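Local coordinates for HI1317 (Haemophilus influenzae, PDB 1JOV), which probably interconverts the alpha and beta anomers of D-glucose 6-phosphate, as a member of the glucose-6-phosphate 1-epimerase family, at residues H18-V23 against P62-G66; F153-D157 against I204-F209; V191-A197 against A220-W226. All coordinates share one frame; numbering follows the deposited sequence.

Contact 1 of 3, residues H18-V23 against P62-G66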
ATOM      1  N   HIS A  18      -2.453  -6.580 -17.685  1.00 20.98           N
ATOM      2  CA  HIS A  18      -1.345  -7.444 -17.276  1.00 25.73           C
ATOM      3  C   HIS A  18      -1.943  -8.786 -16.954  1.00 24.91           C
ATOM      4  O   HIS A  18      -2.642  -9.030 -15.949  1.00 23.84           O
ATOM      5  CB  HIS A  18      -0.594  -6.903 -16.078  1.00 22.02           C
ATOM      6  CG  HIS A  18       0.114  -5.642 -16.354  1.00 18.76           C
ATOM      7  ND1 HIS A  18       1.467  -5.528 -16.086  1.00 25.09           N
ATOM      8  CD2 HIS A  18      -0.297  -4.441 -16.806  1.00 19.77           C
ATOM      9  CE1 HIS A  18       1.844  -4.277 -16.331  1.00 28.24           C
ATOM     10  NE2 HIS A  18       0.805  -3.611 -16.805  1.00 22.65           N
ATOM     11  N   ASN A  19      -1.687  -9.760 -17.837  0.70 29.68           N
ATOM     12  CA  ASN A  19      -2.336 -11.064 -17.698  0.70 23.49           C
ATOM     13  C   ASN A  19      -3.852 -10.848 -17.643  0.70 31.93           C
ATOM     14  O   ASN A  19      -4.474 -10.337 -18.610  0.70 30.85           O
ATOM     15  CB  ASN A  19      -1.819 -11.918 -16.548  0.70 28.16           C
ATOM     16  CG  ASN A  19      -0.414 -12.417 -16.793  0.70 30.55           C
ATOM     17  OD1 ASN A  19       0.047 -12.416 -17.944  0.70 37.40           O
ATOM     18  ND2 ASN A  19       0.313 -12.778 -15.717  0.70 30.13           N
ATOM     19  N   ASP A  20      -4.447 -11.168 -16.527  1.00 28.12           N
ATOM     20  CA  ASP A  20      -5.913 -11.014 -16.323  1.00 30.36           C
ATOM     21  C   ASP A  20      -6.401  -9.623 -15.886  1.00 27.22           C
ATOM     22  O   ASP A  20      -7.585  -9.314 -16.009  1.00 29.62           O
ATOM     23  CB  ASP A  20      -6.358 -11.961 -15.203  1.00 27.03           C
ATOM     24  CG  ASP A  20      -6.450 -13.402 -15.657  1.00 51.58           C
ATOM     25  OD1 ASP A  20      -6.351 -13.652 -16.875  1.00 38.11           O
ATOM     26  OD2 ASP A  20      -6.627 -14.280 -14.799  1.00 51.46           O
ATOM     27  N   ILE A  21      -5.534  -8.777 -15.341  1.00 26.09           N
ATOM     28  CA  ILE A  21      -5.935  -7.562 -14.670  1.00 25.64           C
ATOM     29  C   ILE A  21      -5.564  -6.229 -15.367  1.00 17.95           C
ATOM     30  O   ILE A  21      -4.423  -6.052 -15.796  1.00 21.63           O
ATOM     31  CB  ILE A  21      -5.234  -7.580 -13.307  1.00 22.61           C
ATOM     32  CG1 ILE A  21      -5.815  -8.618 -12.335  1.00 25.11           C
ATOM     33  CG2 ILE A  21      -5.285  -6.180 -12.687  1.00 20.23           C
ATOM     34  CD1 ILE A  21      -4.914  -8.924 -11.167  1.00 31.01           C
ATOM     35  N   PRO A  22      -6.513  -5.288 -15.480  1.00 18.70           N
ATOM     36  CA  PRO A  22      -6.236  -3.985 -16.128  1.00 19.49           C
ATOM     37  C   PRO A  22      -5.470  -3.085 -15.163  1.00 22.12           C
ATOM     38  O   PRO A  22      -5.840  -3.068 -13.951  1.00 21.38           O
ATOM     39  CB  PRO A  22      -7.626  -3.454 -16.447  1.00 20.08           C
ATOM     40  CG  PRO A  22      -8.553  -4.337 -15.710  1.00 25.67           C
ATOM     41  CD  PRO A  22      -7.899  -5.409 -15.023  1.00 27.35           C
ATOM     42  N   VAL A  23      -4.456  -2.429 -15.656  1.00 23.27           N
ATOM     43  CA  VAL A  23      -3.565  -1.590 -14.885  1.00 23.05           C
ATOM     44  C   VAL A  23      -3.370  -0.253 -15.568  1.00 25.80           C
ATOM     45  O   VAL A  23      -2.983  -0.164 -16.736  1.00 22.60           O
ATOM     46  CB  VAL A  23      -2.183  -2.290 -14.663  1.00 22.63           C
ATOM     47  CG1 VAL A  23      -1.227  -1.382 -13.877  1.00 18.87           C
ATOM     48  CG2 VAL A  23      -2.389  -3.617 -13.962  1.00 21.84           C
ATOM     49  N   PRO A  62       1.358 -13.202 -10.063  1.00 24.91           N
ATOM     50  CA  PRO A  62       0.532 -13.780 -11.151  1.00 31.76           C
ATOM     51  C   PRO A  62      -0.420 -12.900 -11.967  1.00 39.76           C
ATOM     52  O   PRO A  62      -0.877 -13.187 -13.108  1.00 32.24           O
ATOM     53  CB  PRO A  62      -0.255 -14.949 -10.457  1.00 36.36           C
ATOM     54  CG  PRO A  62       0.020 -14.880  -8.902  1.00 37.34           C
ATOM     55  CD  PRO A  62       1.054 -13.782  -8.734  1.00 21.82           C
ATOM     56  N   PHE A  63      -0.746 -11.753 -11.384  1.00 28.31           N
ATOM     57  CA  PHE A  63      -1.814 -11.005 -11.946  1.00 21.32           C
ATOM     58  C   PHE A  63      -3.081 -11.710 -12.415  1.00 23.30           C
ATOM     59  O   PHE A  63      -3.601 -11.493 -13.504  1.00 32.86           O
ATOM     60  CB  PHE A  63      -1.377 -10.058 -13.056  1.00 29.33           C
ATOM     61  CG  PHE A  63      -0.503  -8.950 -12.629  1.00 25.39           C
ATOM     62  CD1 PHE A  63      -1.016  -7.785 -12.076  1.00 24.78           C
ATOM     63  CD2 PHE A  63       0.867  -9.089 -12.732  1.00 26.41           C
ATOM     64  CE1 PHE A  63      -0.176  -6.766 -11.693  1.00 36.63           C
ATOM     65  CE2 PHE A  63       1.754  -8.059 -12.370  1.00 31.02           C
ATOM     66  CZ  PHE A  63       1.220  -6.882 -11.852  1.00 31.42           C
ATOM     67  N   LYS A  64      -3.643 -12.476 -11.521  1.00 21.85           N
ATOM     68  CA  LYS A  64      -4.854 -13.206 -11.750  1.00 26.86           C
ATOM     69  C   LYS A  64      -6.096 -12.586 -11.145  1.00 28.67           C
ATOM     70  O   LYS A  64      -6.124 -12.312  -9.917  1.00 29.92           O
ATOM     71  CB  LYS A  64      -4.662 -14.607 -11.165  1.00 32.78           C
ATOM     72  CG  LYS A  64      -5.923 -15.464 -11.131  1.00 44.12           C
ATOM     73  CD  LYS A  64      -6.472 -15.807 -12.540  1.00 49.14           C
ATOM     74  CE  LYS A  64      -7.879 -16.485 -12.471  1.00 61.24           C
ATOM     75  NZ  LYS A  64      -8.500 -16.595 -13.828  1.00 53.50           N
ATOM     76  N   ASN A  65      -7.131 -12.450 -11.962  0.70 32.41           N
ATOM     77  CA  ASN A  65      -8.338 -11.815 -11.506  0.70 31.89           C
ATOM     78  C   ASN A  65      -8.873 -12.501 -10.262  0.70 39.58           C
ATOM     79  O   ASN A  65      -8.952 -13.718 -10.187  0.70 31.60           O
ATOM     80  CB  ASN A  65      -9.406 -11.619 -12.582  0.70 26.28           C
ATOM     81  CG  ASN A  65      -9.865 -12.923 -13.193  0.70 62.15           C
ATOM     82  OD1 ASN A  65      -9.234 -13.448 -14.109  0.70 55.43           O
ATOM     83  ND2 ASN A  65     -10.974 -13.448 -12.697  0.70 46.34           N
ATOM     84  N   GLY A  66      -9.206 -11.708  -9.248  1.00 25.74           N
ATOM     85  CA  GLY A  66      -9.701 -12.285  -8.021  1.00 22.95           C
ATOM     86  C   GLY A  66      -8.750 -12.782  -6.945  1.00 23.68           C
ATOM     87  O   GLY A  66      -9.210 -13.229  -5.865  1.00 27.27           O
TER
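The ring of F63 takes the CB of H18 over one face, 4.1 Å from CB to the ring centroid and nearly on the ring normal, while CD1 of I21 lies at its edge, 4.2 Å from F63 CD1. The imidazole of H18 leans past the phenyl at 42° between planes, a pairing that is neither stacked nor perpendicular; its NE2 is hydrogen-bonded to H25. With CG of F63 anti to its carbonyl carbon (chi1 -66°), the ring comes against H18, I21 and V23, where a large apolar group suits the surroundings, and it also meets I43 of strand 41-47.

Polar bonds fix the backbone beside this ring. In the conformer modelled here, ND2 of N19 donates to P62 O at 2.9 Å, with the oxygen close to the amide plane of N19 but the donor standing well above the carbonyl plane of P62; the other end of the amide, OD1, accepts from the M1 and K2 nitrogens, so an asparagine can serve both sides. Next to it D20 N donates to F63 O at 3.2 Å. Further out, K64 NZ forms a salt bridge to D20 OD2, although the position of this oxygen is doubtful, and, in one of the two N65 conformers, bonds N65 OD1 at 3.2 Å.

The residues H18 to I21 form a type II' beta turn closed by two backbone bonds between its ends, with N19 and D20 at its corners: a tight beta hairpin joining strands 13-18 and 21-28 of an antiparallel sheet, against which the loop 62-66 is laid.

Contact 2 of 3, residues F153-D157 against I204-F209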
ATOM      1  N   PHE A 153       7.050  -1.422   0.862  1.00 18.96           N
ATOM      2  CA  PHE A 153       8.117  -0.504   0.408  1.00 24.09           C
ATOM      3  C   PHE A 153       9.303  -1.301  -0.147  1.00 20.92           C
ATOM      4  O   PHE A 153       9.581  -2.414   0.301  1.00 23.47           O
ATOM      5  CB  PHE A 153       8.614   0.384   1.528  1.00 25.94           C
ATOM      6  CG  PHE A 153       7.586   1.292   2.023  1.00 21.92           C
ATOM      7  CD1 PHE A 153       7.304   2.447   1.337  1.00 25.07           C
ATOM      8  CD2 PHE A 153       6.880   0.964   3.154  1.00 21.49           C
ATOM      9  CE1 PHE A 153       6.259   3.313   1.807  1.00 18.85           C
ATOM     10  CE2 PHE A 153       5.897   1.735   3.596  1.00 20.52           C
ATOM     11  CZ  PHE A 153       5.589   2.979   2.969  1.00 20.95           C
ATOM     12  N   ASN A 154       9.848  -0.796  -1.250  1.00 21.05           N
ATOM     13  CA  ASN A 154      10.936  -1.422  -1.970  1.00 19.89           C
ATOM     14  C   ASN A 154      12.276  -0.950  -1.301  1.00 23.65           C
ATOM     15  O   ASN A 154      12.551   0.262  -1.245  1.00 22.91           O
ATOM     16  CB  ASN A 154      10.876  -0.942  -3.439  1.00 23.20           C
ATOM     17  CG  ASN A 154      11.870  -1.671  -4.392  1.00 29.59           C
ATOM     18  OD1 ASN A 154      12.124  -2.867  -4.275  1.00 26.71           O
ATOM     19  ND2 ASN A 154      12.364  -0.928  -5.383  1.00 26.98           N
ATOM     20  N   ILE A 155      13.125  -1.904  -0.933  1.00 28.44           N
ATOM     21  CA  ILE A 155      14.381  -1.523  -0.275  1.00 32.74           C
ATOM     22  C   ILE A 155      15.547  -2.353  -0.821  1.00 29.73           C
ATOM     23  O   ILE A 155      15.311  -3.449  -1.364  1.00 27.15           O
ATOM     24  CB  ILE A 155      14.244  -1.766   1.234  1.00 27.12           C
ATOM     25  CG1 ILE A 155      13.758  -3.176   1.478  1.00 26.66           C
ATOM     26  CG2 ILE A 155      13.337  -0.739   1.918  1.00 26.63           C
ATOM     27  CD1 ILE A 155      14.058  -3.741   2.741  1.00 30.01           C
ATOM     28  N   GLY A 156      16.783  -1.873  -0.640  1.00 31.40           N
ATOM     29  CA  GLY A 156      17.957  -2.610  -1.146  1.00 34.01           C
ATOM     30  C   GLY A 156      18.282  -3.922  -0.461  1.00 31.51           C
ATOM     31  O   GLY A 156      18.543  -4.949  -1.128  1.00 32.41           O
ATOM     32  N   ASP A 157      18.147  -3.933   0.875  1.00 29.78           N
ATOM     33  CA  ASP A 157      18.428  -5.145   1.652  1.00 39.08           C
ATOM     34  C   ASP A 157      17.797  -4.997   3.001  1.00 28.72           C
ATOM     35  O   ASP A 157      18.060  -3.993   3.691  1.00 31.68           O
ATOM     36  CB  ASP A 157      19.942  -5.322   1.862  1.00 42.43           C
ATOM     37  CG  ASP A 157      20.348  -6.802   2.144  1.00 56.14           C
ATOM     38  OD1 ASP A 157      19.505  -7.624   2.596  1.00 43.67           O
ATOM     39  OD2 ASP A 157      21.497  -7.247   1.928  1.00 48.71           O
ATOM     40  N   ILE A 204      11.613   5.319   6.827  1.00 25.96           N
ATOM     41  CA  ILE A 204      12.333   4.106   6.656  1.00 30.51           C
ATOM     42  C   ILE A 204      13.656   4.447   6.035  1.00 38.70           C
ATOM     43  O   ILE A 204      13.734   4.919   4.913  1.00 31.99           O
ATOM     44  CB  ILE A 204      11.557   3.235   5.674  1.00 36.82           C
ATOM     45  CG1 ILE A 204      10.263   2.705   6.300  1.00 31.14           C
ATOM     46  CG2 ILE A 204      12.444   2.135   5.218  1.00 27.43           C
ATOM     47  CD1 ILE A 204       9.344   1.837   5.242  1.00 32.24           C
ATOM     48  N   LEU A 205      14.689   4.243   6.819  1.00 36.89           N
ATOM     49  CA  LEU A 205      16.030   4.519   6.392  1.00 36.52           C
ATOM     50  C   LEU A 205      16.594   3.318   5.680  1.00 25.73           C
ATOM     51  O   LEU A 205      16.633   2.218   6.244  1.00 34.93           O
ATOM     52  CB  LEU A 205      16.893   4.895   7.588  1.00 35.32           C
ATOM     53  CG  LEU A 205      18.342   5.291   7.326  1.00 59.77           C
ATOM     54  CD1 LEU A 205      18.421   6.250   6.154  1.00 54.67           C
ATOM     55  CD2 LEU A 205      18.949   5.922   8.571  1.00 48.77           C
ATOM     56  N   ASP A 206      17.029   3.534   4.447  1.00 30.52           N
ATOM     57  CA  ASP A 206      17.612   2.490   3.625  1.00 27.99           C
ATOM     58  C   ASP A 206      19.052   2.908   3.216  1.00 40.86           C
ATOM     59  O   ASP A 206      19.259   3.934   2.501  1.00 32.76           O
ATOM     60  CB  ASP A 206      16.713   2.190   2.404  1.00 30.06           C
ATOM     61  CG  ASP A 206      17.184   1.031   1.585  1.00 45.18           C
ATOM     62  OD1 ASP A 206      18.285   0.501   1.835  1.00 35.26           O
ATOM     63  OD2 ASP A 206      16.493   0.547   0.647  1.00 30.12           O
ATOM     64  N   LYS A 207      20.017   2.135   3.724  1.00 49.22           N
ATOM     65  CA  LYS A 207      21.452   2.393   3.568  1.00 45.26           C
ATOM     66  C   LYS A 207      21.953   1.430   2.461  1.00 52.99           C
ATOM     67  O   LYS A 207      23.135   1.408   2.125  1.00 55.69           O
ATOM     68  CB  LYS A 207      22.172   2.075   4.872  1.00 49.35           C
ATOM     69  CG  LYS A 207      22.065   3.163   5.932  1.00 66.08           C
ATOM     70  CD  LYS A 207      22.563   2.659   7.268  1.00 65.75           C
ATOM     71  CE  LYS A 207      21.624   1.587   7.815  1.00 63.45           C
ATOM     72  NZ  LYS A 207      22.190   0.737   8.912  1.00 59.38           N
ATOM     73  N   SER A 208      21.075   0.588   1.930  1.00 38.97           N
ATOM     74  CA  SER A 208      21.447  -0.168   0.738  1.00 37.53           C
ATOM     75  C   SER A 208      21.157   0.664  -0.548  1.00 42.30           C
ATOM     76  O   SER A 208      22.034   0.874  -1.387  1.00 39.00           O
ATOM     77  CB  SER A 208      20.788  -1.547   0.716  1.00 33.93           C
ATOM     78  OG  SER A 208      21.102  -2.271  -0.457  1.00 34.23           O
ATOM     79  N   PHE A 209      19.931   1.173  -0.716  1.00 33.85           N
ATOM     80  CA  PHE A 209      19.660   2.045  -1.850  1.00 28.92           C
ATOM     81  C   PHE A 209      20.072   3.482  -1.493  1.00 36.68           C
ATOM     82  O   PHE A 209      19.983   4.414  -2.302  1.00 43.46           O
ATOM     83  CB  PHE A 209      18.135   2.092  -2.116  1.00 27.31           C
ATOM     84  CG  PHE A 209      17.598   0.917  -2.893  1.00 36.89           C
ATOM     85  CD1 PHE A 209      18.436   0.116  -3.613  1.00 34.29           C
ATOM     86  CD2 PHE A 209      16.221   0.673  -2.956  1.00 33.18           C
ATOM     87  CE1 PHE A 209      17.980  -0.951  -4.318  1.00 32.08           C
ATOM     88  CE2 PHE A 209      15.741  -0.411  -3.690  1.00 33.27           C
ATOM     89  CZ  PHE A 209      16.588  -1.216  -4.387  1.00 29.70           C
TER
HETATM   90  O   HOH W   1      14.318   2.080   0.002  1.00 29.78           O
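Hydrogen bonds to one carboxylate dominate where I155 and G156 meet D206. CG of D206 stands anti to its backbone N (chi1 -174°), which carries the carboxylate across to G156, whose N-H reaches OD2 of D206 at 2.8 Å on its syn lone pair. A water donates to the same oxygen and to N154 O. D206 OD1 is taken by its own chain, accepting from S208 N at 2.8 Å and from F209 N at 3.1 Å, both on the same face of the carboxylate. Four donors thus hold the buried group, which would help to stabilise its negative charge.

Aromatic contacts come next. G156 lies over the F209 ring, its N above the ring centre and its CA 3.6 Å from the centroid; G156 CA also comes 3.2 Å from S208 OG, close quarters that suit a residue without a side chain. At the ring's edge stands N154 ND2, hydrogen-bonded to D53 O.

Apolar packing closes the inner end: CD1 of I204 meets F153 CD2 at 3.3 Å, the terminal methyl of the isoleucine against a phenyl.

D206 with S208 and F209 makes an Asx turn, extended to an Asx motif, that follows strand 201-206 and ties it to the residues after strand 145-154, joining two antiparallel sheets.

Contact 3 of 3, residues V191-A197 against A220-W226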
ATOM      1  N   VAL A 191       8.968 -10.155  11.632  1.00 37.08           N
ATOM      2  CA  VAL A 191       8.313  -9.131  12.420  1.00 26.58           C
ATOM      3  C   VAL A 191       6.882  -8.939  11.928  1.00 29.24           C
ATOM      4  O   VAL A 191       6.613  -8.906  10.724  1.00 31.84           O
ATOM      5  CB  VAL A 191       9.050  -7.785  12.375  1.00 26.94           C
ATOM      6  CG1 VAL A 191       8.310  -6.649  13.144  1.00 35.14           C
ATOM      7  CG2 VAL A 191      10.498  -7.858  12.895  1.00 29.44           C
ATOM      8  N   ASP A 192       5.940  -8.965  12.860  1.00 33.39           N
ATOM      9  CA  ASP A 192       4.512  -8.820  12.565  1.00 24.70           C
ATOM     10  C   ASP A 192       3.877  -8.109  13.779  1.00 25.00           C
ATOM     11  O   ASP A 192       3.185  -8.741  14.594  1.00 35.32           O
ATOM     12  CB  ASP A 192       3.819 -10.144  12.210  1.00 28.56           C
ATOM     13  CG  ASP A 192       2.439  -9.939  11.542  1.00 32.53           C
ATOM     14  OD1 ASP A 192       1.997  -8.776  11.487  1.00 32.77           O
ATOM     15  OD2 ASP A 192       1.750 -10.825  10.997  1.00 41.01           O
ATOM     16  N   CYS A 193       4.062  -6.799  13.843  0.60 26.75           N
ATOM     17  CA  CYS A 193       3.662  -6.109  15.050  0.60 38.39           C
ATOM     18  C   CYS A 193       2.835  -4.858  14.862  0.60 32.35           C
ATOM     19  O   CYS A 193       3.046  -4.081  13.933  0.60 24.65           O
ATOM     20  CB  CYS A 193       4.891  -5.823  15.909  0.60 33.37           C
ATOM     21  SG  CYS A 193       5.871  -4.429  15.376  0.60 30.50           S
ATOM     22  N   ILE A 194       1.895  -4.656  15.749  1.00 32.34           N
ATOM     23  CA  ILE A 194       1.000  -3.527  15.687  1.00 27.47           C
ATOM     24  C   ILE A 194       1.358  -2.455  16.692  1.00 30.28           C
ATOM     25  O   ILE A 194       1.287  -2.684  17.909  1.00 35.35           O
ATOM     26  CB  ILE A 194      -0.436  -3.981  15.963  1.00 34.24           C
ATOM     27  CG1 ILE A 194      -0.797  -5.183  15.085  1.00 27.55           C
ATOM     28  CG2 ILE A 194      -1.429  -2.854  15.715  1.00 30.74           C
ATOM     29  CD1 ILE A 194      -2.111  -5.844  15.459  1.00 30.88           C
ATOM     30  N   TYR A 195       1.743  -1.292  16.213  1.00 26.92           N
ATOM     31  CA  TYR A 195       1.996  -0.154  17.052  1.00 30.32           C
ATOM     32  C   TYR A 195       0.799   0.796  17.116  1.00 43.09           C
ATOM     33  O   TYR A 195       0.054   0.964  16.151  1.00 31.24           O
ATOM     34  CB  TYR A 195       3.078   0.741  16.465  1.00 27.57           C
ATOM     35  CG  TYR A 195       4.516   0.221  16.413  1.00 37.10           C
ATOM     36  CD1 TYR A 195       4.938  -0.641  15.411  1.00 28.10           C
ATOM     37  CD2 TYR A 195       5.465   0.648  17.338  1.00 41.47           C
ATOM     38  CE1 TYR A 195       6.258  -1.072  15.313  1.00 34.45           C
ATOM     39  CE2 TYR A 195       6.764   0.231  17.253  1.00 42.54           C
ATOM     40  CZ  TYR A 195       7.179  -0.633  16.254  1.00 45.10           C
ATOM     41  OH  TYR A 195       8.529  -1.037  16.191  1.00 34.21           O
ATOM     42  N   SER A 196       0.613   1.412  18.269  0.50 28.51           N
ATOM     43  CA  SER A 196      -0.305   2.508  18.390  0.50 33.81           C
ATOM     44  C   SER A 196       0.344   3.604  17.560  0.50 32.45           C
ATOM     45  O   SER A 196       1.551   3.681  17.472  0.50 50.43           O
ATOM     46  CB  SER A 196      -0.451   2.972  19.861  0.50 31.29           C
ATOM     47  OG  SER A 196      -0.946   1.918  20.682  0.50 31.43           O
ATOM     48  N   ALA A 197      -0.464   4.417  16.912  1.00 29.91           N
ATOM     49  CA  ALA A 197      -0.048   5.540  16.079  1.00 29.10           C
ATOM     50  C   ALA A 197       0.078   6.818  16.877  1.00 38.81           C
ATOM     51  O   ALA A 197      -0.665   7.789  16.676  1.00 51.34           O
ATOM     52  CB  ALA A 197      -1.087   5.768  14.959  1.00 28.54           C
ATOM     53  N   ALA A 220      -4.628   7.622  11.202  1.00 20.09           N
ATOM     54  CA  ALA A 220      -4.272   6.256  11.524  1.00 20.29           C
ATOM     55  C   ALA A 220      -4.511   6.059  13.018  1.00 29.30           C
ATOM     56  O   ALA A 220      -4.321   6.989  13.789  1.00 29.55           O
ATOM     57  CB  ALA A 220      -2.834   5.950  11.144  1.00 21.68           C
ATOM     58  N   SER A 221      -4.827   4.866  13.419  1.00 21.62           N
ATOM     59  CA  SER A 221      -4.897   4.567  14.830  1.00 24.43           C
ATOM     60  C   SER A 221      -3.792   3.549  15.144  1.00 28.25           C
ATOM     61  O   SER A 221      -3.282   3.541  16.266  1.00 28.11           O
ATOM     62  CB  SER A 221      -6.286   4.068  15.242  1.00 21.16           C
ATOM     63  OG  SER A 221      -6.698   2.991  14.417  1.00 26.38           O
ATOM     64  N   GLN A 222      -3.441   2.717  14.172  1.00 23.63           N
ATOM     65  CA  GLN A 222      -2.466   1.635  14.326  1.00 22.06           C
ATOM     66  C   GLN A 222      -1.462   1.710  13.175  1.00 25.41           C
ATOM     67  O   GLN A 222      -1.816   2.171  12.073  1.00 24.89           O
ATOM     68  CB  GLN A 222      -3.028   0.226  14.301  1.00 23.27           C
ATOM     69  CG  GLN A 222      -3.561  -0.243  15.682  1.00 25.23           C
ATOM     70  CD  GLN A 222      -4.699   0.639  16.170  1.00 35.77           C
ATOM     71  OE1 GLN A 222      -4.720   1.131  17.313  1.00 32.18           O
ATOM     72  NE2 GLN A 222      -5.639   0.841  15.308  1.00 19.52           N
ATOM     73  N   PHE A 223      -0.252   1.269  13.391  1.00 23.85           N
ATOM     74  CA  PHE A 223       0.760   1.157  12.336  1.00 31.81           C
ATOM     75  C   PHE A 223       1.270  -0.269  12.428  1.00 28.51           C
ATOM     76  O   PHE A 223       1.739  -0.679  13.481  1.00 28.10           O
ATOM     77  CB  PHE A 223       1.971   2.109  12.477  1.00 27.76           C
ATOM     78  CG  PHE A 223       1.709   3.555  12.288  1.00 31.71           C
ATOM     79  CD1 PHE A 223       1.028   3.996  11.139  1.00 24.46           C
ATOM     80  CD2 PHE A 223       2.160   4.503  13.212  1.00 22.58           C
ATOM     81  CE1 PHE A 223       0.754   5.326  10.938  1.00 32.04           C
ATOM     82  CE2 PHE A 223       1.893   5.845  13.031  1.00 38.33           C
ATOM     83  CZ  PHE A 223       1.187   6.237  11.905  1.00 48.93           C
ATOM     84  N   VAL A 224       1.181  -1.040  11.342  1.00 20.81           N
ATOM     85  CA  VAL A 224       1.597  -2.427  11.373  1.00 23.65           C
ATOM     86  C   VAL A 224       2.978  -2.562  10.673  1.00 24.60           C
ATOM     87  O   VAL A 224       3.183  -2.118   9.518  1.00 22.66           O
ATOM     88  CB  VAL A 224       0.528  -3.303  10.666  1.00 23.42           C
ATOM     89  CG1 VAL A 224       0.919  -4.787  10.597  1.00 28.06           C
ATOM     90  CG2 VAL A 224      -0.854  -3.204  11.349  1.00 21.93           C
ATOM     91  N   LEU A 225       3.959  -3.132  11.358  1.00 20.99           N
ATOM     92  CA  LEU A 225       5.278  -3.257  10.742  1.00 27.96           C
ATOM     93  C   LEU A 225       5.413  -4.723  10.480  1.00 31.09           C
ATOM     94  O   LEU A 225       5.220  -5.514  11.406  1.00 29.33           O
ATOM     95  CB  LEU A 225       6.347  -2.793  11.714  1.00 25.02           C
ATOM     96  CG  LEU A 225       7.787  -2.833  11.195  1.00 33.56           C
ATOM     97  CD1 LEU A 225       8.012  -1.867  10.048  1.00 26.82           C
ATOM     98  CD2 LEU A 225       8.703  -2.463  12.406  1.00 25.37           C
ATOM     99  N   TRP A 226       5.716  -5.109   9.219  1.00 24.78           N
ATOM    100  CA  TRP A 226       5.704  -6.537   8.845  1.00 23.75           C
ATOM    101  C   TRP A 226       6.753  -6.945   7.796  1.00 27.42           C
ATOM    102  O   TRP A 226       6.887  -6.304   6.782  1.00 24.20           O
ATOM    103  CB  TRP A 226       4.386  -6.949   8.236  1.00 25.86           C
ATOM    104  CG  TRP A 226       4.318  -8.366   7.760  1.00 26.25           C
ATOM    105  CD1 TRP A 226       4.508  -9.521   8.505  1.00 30.85           C
ATOM    106  CD2 TRP A 226       4.162  -8.806   6.394  1.00 25.89           C
ATOM    107  NE1 TRP A 226       4.389 -10.626   7.704  1.00 30.05           N
ATOM    108  CE2 TRP A 226       4.147 -10.217   6.405  1.00 30.86           C
ATOM    109  CE3 TRP A 226       3.921  -8.137   5.166  1.00 25.55           C
ATOM    110  CZ2 TRP A 226       4.013 -10.958   5.244  1.00 21.63           C
ATOM    111  CZ3 TRP A 226       3.783  -8.884   4.000  1.00 28.18           C
ATOM    112  CH2 TRP A 226       3.788 -10.274   4.038  1.00 22.93           C
TER
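Y195 lies alongside L225, both side chains pointing the same way from neighbouring strands. From its CB, 4.4 Å from F223 CB and 3.6 Å from F223 O, the tyrosine runs out with CG anti to the carbonyl carbon (chi1 -68°). That turn sets the ring with F223 O in its plane, at the edge, 3.7 Å from CD1 of Y195. One atom further, CE1 touches L225 CB and CD2, each at 4.0 Å, and OH at the tip comes near CD2 again before bonding R185. A tyrosine fits because its ring edge runs along the leucine while the hydroxyl reaches R185.

C193 shares this face; in the conformer given, its SG lies against L225 CB, and the disulfide to C170 ties the strand to the neighbouring strand 169-172. Further along, CB of A197 rests over one face of the F223 ring, offset toward the rim, where a methyl is small enough to lie close to S221 O as well.

On the other face are D192, I194, V224 and W226. The carboxylate of D192 crosses the W226 indole obliquely, with CG 3.7 Å from CD1, and I194 CG1 meets V224 CG2. V224 also touches E248, and W226 lies near H150, the two predicted active-site residues.

Beneath the side chains the backbones pair antiparallel: C193 with L225 and Y195 with F223 each exchange two N-H···O bonds, and A197 N closes the end on S221 O. At S221 and Q222, both opposite A250, a classic beta bulge interrupts the next strand pair, in the large antiparallel sheet of a galactose-mutarotase-like beta fold.

Along the chain contact 1 closes before the other two open, whereas contacts 2 and 3 cross, their segments alternating. Contact 1 lies far off, its centre about 28 Å from that of contact 2 and about 29 Å from that of contact 3; its first segment belongs to the N-terminal five-stranded sheet and its second to the loop between strands 41-47 and 75-76. Contacts 2 and 3 have centres about 19 Å apart. They share the seven-stranded sheet holding strands 145-154, 191-196 and 222-227, and contact 2 links it to the eight-stranded sheet through strand 201-206. Contact 3 borders the predicted active-site residues H150 and E248, and contact 2 lies nearby, with the F153 side chain about 7 Å from that of E248.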